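Protein yesU (Bacillus subtilis, PDB 1OQ1) is of unknown function but has a galectin-like beta-sandwich fold of the concanavalin clan, which makes carbohydrate binding a possibility. Local coordinates at residues P56-D61 with G89-D94; R98-T103 with G110-L115. One frame throughout, in Å; residues are numbered along the deposited sequence.

Contact 1 of 2, residues P56-D61 with G89-D94; sequences PETFPD and GEDLFD
T58 and D91 meet between two surface loops, one linking strands 51-54 and 63-73, the other following strand 76-86, at a distance too long for a direct bond, with OG1 of T58 3.6 Å from OD1 of D91. A water closes the gap: it donates to D91 OD1 at 2.8 Å and lies equally close to T58 OG1. The carboxylate reaches this far because CG of D91 stands anti to its backbone N (chi1 180°). The second point of touch is apolar. CE2 of the F93 ring lies 4.0 Å from CA of P56, approaching obliquely.

One step further out, the turn at D91 positions its carboxylate and carries the F93 ring. Its OD2 accepts from the backbone N of F93 at 2.9 Å, the donor standing 45° out of the carboxylate plane. This Asx turn sits within a type I beta turn from D91 to D94, whose own bond runs from D94 N to D91 O. The carboxylate thus works in two directions, one oxygen holding its own loop and the other looking across. From strand 199-205, K199 forms a salt bridge with D91 OD1 and hydrogen bonds with T58 OG1 and P56 O, while F93 also packs on it. The two loops are therefore coupled by a shared lysine and a shared water beside the P56-F93 packing, a polar join that probably depends on K199 keeping its charge.

Contact 2 of 2, residues R98-T103 with G110-L115; sequences RKRTGT and GDINAL
The backbone of R98 and the side chain of D111 supply the direct hydrogen bond of this contact: R98 N donates to D111 OD2 at 2.8 Å, nearly straight at 173°, and OD2 receives it on its syn lone pair. CG of D111 lies between its backbone N and carbonyl carbon (chi1 60°), which turns the carboxylate to the loop just where strand 112-122 begins.

Charge adds a looser term. The same OD2 sits 3.9 Å from NH1 of R98, well out of the guanidinium plane, so this long salt bridge is electrostatic and no N-H is aimed along it. The two flat groups are inclined by 39°. R100 NH1 is farther from D111 OD1, and a water joins them, accepting from NH1 at 2.8 Å and lying 2.7 Å from OD1; the carbonyl O of R98 is also close to it.

Packing is substantial as well. A bend at chi3 folds the R98 side chain back over the other segment, where CB of D111 lies over one face of the guanidinium and NH2 comes 3.4 Å from the carbonyl C of G110. R100 NH1 meets CG2 of I112 at 3.9 Å, an oblique brush of a charged group against a branched aliphatic one. R100 also pairs with E28 in a salt bridge, and Y107 of the short helix 105-108 touches both R100 and I112.

D111 thus clasps the loop that precedes helix 105-108 to the start of the strand that follows it. One oxygen takes a main-chain N-H and the other faces the water, so directed hydrogen bonding probably contributes more than the long, out-of-plane ion pair, and the positive charge around it would tend to keep the carboxylate ionised.

How the contacts relate
Contacts 1 and 2 follow one another along the chain, their centres about 13 Å apart, and they share the long connection between strands 76-86 and 112-122. Each ties part of it down: contact 1 joins 89-94 to the loop after strand 51-54, contact 2 fastens 98-103 to the start of strand 112-122. They meet through R100, whose NH2 probably donates to L92 O at 3.0 Å and lies 3.8 Å from F93 CD1. L92 CD1 also packs on I112 CG2 at 3.7 Å, linking the turn of contact 1 to the strand of contact 2. The pair thus shows how a long irregular connection can be anchored stepwise; no ligand site is established at either contact.

Contact 1 of 2, residues P56-D61 with G89-D94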
loop_
_atom_site.group_PDB
_atom_site.type_symbol
_atom_site.label_atom_id
_atom_site.label_comp_id
_atom_site.label_asym_id
_atom_site.label_seq_id
_atom_site.Cartn_x
_atom_site.Cartn_y
_atom_site.Cartn_z
ATOM N N PRO A 56 -1.355 7.867 10.145
ATOM C CA PRO A 56 -1.570 9.320 10.161
ATOM C C PRO A 56 -0.411 10.231 9.763
ATOM O O PRO A 56 -0.621 11.414 9.487
ATOM C CB PRO A 56 -2.011 9.572 11.597
ATOM C CG PRO A 56 -1.138 8.613 12.359
ATOM C CD PRO A 56 -1.206 7.337 11.512
ATOM N N GLU A 57 0.801 9.688 9.738
ATOM C CA GLU A 57 1.994 10.471 9.418
ATOM C C GLU A 57 2.189 10.838 7.955
ATOM O O GLU A 57 1.973 10.021 7.063
ATOM C CB GLU A 57 3.244 9.722 9.890
ATOM C CG GLU A 57 3.192 9.302 11.341
ATOM C CD GLU A 57 3.212 10.484 12.279
ATOM O OE1 GLU A 57 2.701 10.352 13.411
ATOM O OE2 GLU A 57 3.750 11.543 11.885
ATOM N N THR A 58 2.602 12.077 7.710
ATOM C CA THR A 58 2.885 12.508 6.350
ATOM C C THR A 58 4.353 12.172 6.129
ATOM O O THR A 58 5.221 12.636 6.875
ATOM C CB THR A 58 2.710 14.029 6.162
ATOM O OG1 THR A 58 1.334 14.383 6.333
ATOM C CG2 THR A 58 3.164 14.445 4.766
ATOM N N PHE A 59 4.636 11.349 5.126
ATOM C CA PHE A 59 6.016 10.998 4.840
ATOM C C PHE A 59 6.545 11.819 3.676
ATOM O O PHE A 59 5.795 12.220 2.789
ATOM C CB PHE A 59 6.131 9.503 4.533
ATOM C CG PHE A 59 5.726 8.625 5.682
ATOM C CD1 PHE A 59 4.481 8.008 5.700
ATOM C CD2 PHE A 59 6.580 8.448 6.767
ATOM C CE1 PHE A 59 4.086 7.226 6.783
ATOM C CE2 PHE A 59 6.195 7.670 7.855
ATOM C CZ PHE A 59 4.943 7.057 7.862
ATOM N N PRO A 60 7.851 12.104 3.678
ATOM C CA PRO A 60 8.446 12.888 2.597
ATOM C C PRO A 60 8.688 12.026 1.363
ATOM O O PRO A 60 8.452 10.814 1.375
ATOM C CB PRO A 60 9.751 13.369 3.213
ATOM C CG PRO A 60 10.156 12.173 4.037
ATOM C CD PRO A 60 8.851 11.799 4.719
ATOM N N ASP A 61 9.140 12.666 0.292
ATOM C CA ASP A 61 9.462 11.952 -0.932
ATOM C C ASP A 61 10.851 11.369 -0.659
ATOM O O ASP A 61 11.502 11.761 0.311
ATOM C CB ASP A 61 9.522 12.936 -2.100
ATOM C CG ASP A 61 9.480 12.252 -3.451
ATOM O OD1 ASP A 61 9.572 11.004 -3.509
ATOM O OD2 ASP A 61 9.356 12.978 -4.458
ATOM N N GLY A 89 -2.936 19.651 -2.613
ATOM C CA GLY A 89 -1.871 19.566 -1.631
ATOM C C GLY A 89 -2.341 19.533 -0.191
ATOM O O GLY A 89 -1.528 19.624 0.726
ATOM N N GLU A 90 -3.646 19.398 0.023
ATOM C CA GLU A 90 -4.175 19.357 1.381
ATOM C C GLU A 90 -3.788 18.072 2.106
ATOM O O GLU A 90 -3.555 17.029 1.481
ATOM C CB GLU A 90 -5.707 19.465 1.378
ATOM C CG GLU A 90 -6.267 20.629 0.582
ATOM C CD GLU A 90 -6.707 20.222 -0.809
ATOM O OE1 GLU A 90 -5.938 19.516 -1.498
ATOM O OE2 GLU A 90 -7.822 20.611 -1.217
ATOM N N ASP A 91 -3.712 18.158 3.431
ATOM C CA ASP A 91 -3.409 16.994 4.252
ATOM C C ASP A 91 -4.550 16.025 3.968
ATOM O O ASP A 91 -5.714 16.426 3.932
ATOM C CB ASP A 91 -3.419 17.368 5.734
ATOM C CG ASP A 91 -3.113 16.190 6.630
ATOM O OD1 ASP A 91 -1.917 15.864 6.797
ATOM O OD2 ASP A 91 -4.067 15.581 7.159
ATOM N N LEU A 92 -4.232 14.751 3.778
ATOM C CA LEU A 92 -5.266 13.768 3.473
ATOM C C LEU A 92 -6.443 13.763 4.448
ATOM O O LEU A 92 -7.532 13.297 4.112
ATOM C CB LEU A 92 -4.660 12.366 3.428
ATOM C CG LEU A 92 -5.474 11.357 2.621
ATOM C CD1 LEU A 92 -5.431 11.740 1.145
ATOM C CD2 LEU A 92 -4.901 9.972 2.810
ATOM N N PHE A 93 -6.238 14.281 5.654
ATOM C CA PHE A 93 -7.315 14.276 6.635
ATOM C C PHE A 93 -7.913 15.647 6.917
ATOM O O PHE A 93 -8.647 15.828 7.892
ATOM C CB PHE A 93 -6.823 13.612 7.920
ATOM C CG PHE A 93 -6.259 12.237 7.694
ATOM C CD1 PHE A 93 -7.038 11.241 7.110
ATOM C CD2 PHE A 93 -4.935 11.951 8.008
ATOM C CE1 PHE A 93 -6.506 9.982 6.838
ATOM C CE2 PHE A 93 -4.393 10.692 7.738
ATOM C CZ PHE A 93 -5.181 9.709 7.151
ATOM N N ASP A 94 -7.607 16.608 6.052
ATOM C CA ASP A 94 -8.142 17.956 6.196
ATOM C C ASP A 94 -9.656 17.850 6.031
ATOM O O ASP A 94 -10.139 17.183 5.120
ATOM C CB ASP A 94 -7.558 18.875 5.123
ATOM C CG ASP A 94 -7.952 20.326 5.317
ATOM O OD1 ASP A 94 -9.164 20.626 5.309
ATOM O OD2 ASP A 94 -7.047 21.171 5.473
HETATM O O HOH W 1 0.393 16.865 5.562
#

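Contact 2 of 2, residues R98-T103 with G110-L115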
loop_
_atom_site.group_PDB
_atom_site.type_symbol
_atom_site.label_atom_id
_atom_site.label_comp_id
_atom_site.label_asym_id
_atom_site.label_seq_id
_atom_site.Cartn_x
_atom_site.Cartn_y
_atom_site.Cartn_z
ATOM N N ARG A 98 -13.655 15.563 0.722
ATOM C CA ARG A 98 -14.843 14.727 0.805
ATOM C C ARG A 98 -14.594 13.493 1.670
ATOM O O ARG A 98 -13.489 12.946 1.696
ATOM C CB ARG A 98 -15.294 14.303 -0.597
ATOM C CG ARG A 98 -15.803 15.459 -1.453
ATOM C CD ARG A 98 -16.632 14.969 -2.633
ATOM N NE ARG A 98 -15.824 14.409 -3.713
ATOM C CZ ARG A 98 -15.112 15.133 -4.569
ATOM N NH1 ARG A 98 -15.102 16.457 -4.477
ATOM N NH2 ARG A 98 -14.418 14.537 -5.531
ATOM N N LYS A 99 -15.627 13.073 2.391
ATOM C CA LYS A 99 -15.537 11.904 3.256
ATOM C C LYS A 99 -15.254 10.664 2.423
ATOM O O LYS A 99 -15.722 10.544 1.293
ATOM C CB LYS A 99 -16.847 11.712 4.027
ATOM C CG LYS A 99 -17.185 12.867 4.950
ATOM C CD LYS A 99 -18.628 12.816 5.438
ATOM C CE LYS A 99 -18.885 11.640 6.354
ATOM N NZ LYS A 99 -20.263 11.713 6.915
ATOM N N ARG A 100 -14.487 9.742 2.990
ATOM C CA ARG A 100 -14.148 8.505 2.306
ATOM C C ARG A 100 -14.601 7.340 3.175
ATOM O O ARG A 100 -14.536 7.413 4.407
ATOM C CB ARG A 100 -12.639 8.448 2.049
ATOM C CG ARG A 100 -12.130 9.572 1.150
ATOM C CD ARG A 100 -10.639 9.420 0.908
ATOM N NE ARG A 100 -9.911 9.489 2.168
ATOM C CZ ARG A 100 -9.364 10.591 2.665
ATOM N NH1 ARG A 100 -9.440 11.740 2.003
ATOM N NH2 ARG A 100 -8.764 10.549 3.850
ATOM N N THR A 101 -15.056 6.270 2.531
ATOM C CA THR A 101 -15.575 5.105 3.236
ATOM C C THR A 101 -15.019 3.767 2.757
ATOM O O THR A 101 -15.616 2.722 3.004
ATOM C CB THR A 101 -17.106 5.048 3.104
ATOM O OG1 THR A 101 -17.458 4.886 1.723
ATOM C CG2 THR A 101 -17.733 6.329 3.626
ATOM N N GLY A 102 -13.879 3.793 2.078
ATOM C CA GLY A 102 -13.298 2.556 1.597
ATOM C C GLY A 102 -13.812 2.121 0.236
ATOM O O GLY A 102 -13.443 1.050 -0.252
ATOM N N THR A 103 -14.664 2.940 -0.375
ATOM C CA THR A 103 -15.216 2.635 -1.699
ATOM C C THR A 103 -14.188 3.139 -2.717
ATOM O O THR A 103 -13.925 4.337 -2.808
ATOM C CB THR A 103 -16.573 3.334 -1.899
ATOM O OG1 THR A 103 -17.398 3.093 -0.749
ATOM C CG2 THR A 103 -17.279 2.782 -3.127
ATOM N N GLY A 110 -11.631 10.736 -6.910
ATOM C CA GLY A 110 -12.181 11.653 -5.926
ATOM C C GLY A 110 -11.427 12.967 -5.908
ATOM O O GLY A 110 -11.106 13.510 -6.966
ATOM N N ASP A 111 -11.141 13.489 -4.719
ATOM C CA ASP A 111 -10.411 14.748 -4.629
ATOM C C ASP A 111 -9.015 14.588 -4.040
ATOM O O ASP A 111 -8.486 15.507 -3.415
ATOM C CB ASP A 111 -11.206 15.794 -3.828
ATOM C CG ASP A 111 -11.505 15.354 -2.408
ATOM O OD1 ASP A 111 -10.956 14.328 -1.961
ATOM O OD2 ASP A 111 -12.297 16.051 -1.733
ATOM N N ILE A 112 -8.416 13.418 -4.243
ATOM C CA ILE A 112 -7.063 13.177 -3.747
ATOM C C ILE A 112 -6.202 12.602 -4.862
ATOM O O ILE A 112 -6.719 12.139 -5.878
ATOM C CB ILE A 112 -7.034 12.159 -2.582
ATOM C CG1 ILE A 112 -7.499 10.783 -3.074
ATOM C CG2 ILE A 112 -7.908 12.649 -1.433
ATOM C CD1 ILE A 112 -7.303 9.665 -2.060
ATOM N N ASN A 113 -4.887 12.656 -4.663
ATOM C CA ASN A 113 -3.933 12.087 -5.602
ATOM C C ASN A 113 -3.178 11.056 -4.789
ATOM O O ASN A 113 -3.047 11.204 -3.574
ATOM C CB ASN A 113 -2.929 13.124 -6.105
ATOM C CG ASN A 113 -3.516 14.058 -7.135
ATOM O OD1 ASN A 113 -4.323 13.651 -7.970
ATOM N ND2 ASN A 113 -3.096 15.317 -7.096
ATOM N N ALA A 114 -2.678 10.020 -5.451
ATOM C CA ALA A 114 -1.924 8.990 -4.758
ATOM C C ALA A 114 -1.481 7.902 -5.710
ATOM O O ALA A 114 -2.075 7.706 -6.768
ATOM C CB ALA A 114 -2.776 8.370 -3.649
ATOM N N LEU A 115 -0.417 7.212 -5.326
ATOM C CA LEU A 115 0.078 6.082 -6.084
ATOM C C LEU A 115 -0.460 4.890 -5.294
ATOM O O LEU A 115 -0.529 4.942 -4.065
ATOM C CB LEU A 115 1.610 6.070 -6.097
ATOM C CG LEU A 115 2.246 7.118 -7.016
ATOM C CD1 LEU A 115 3.726 7.282 -6.705
ATOM C CD2 LEU A 115 2.037 6.691 -8.459
HETATM O O HOH W 2 -11.263 12.649 0.091
#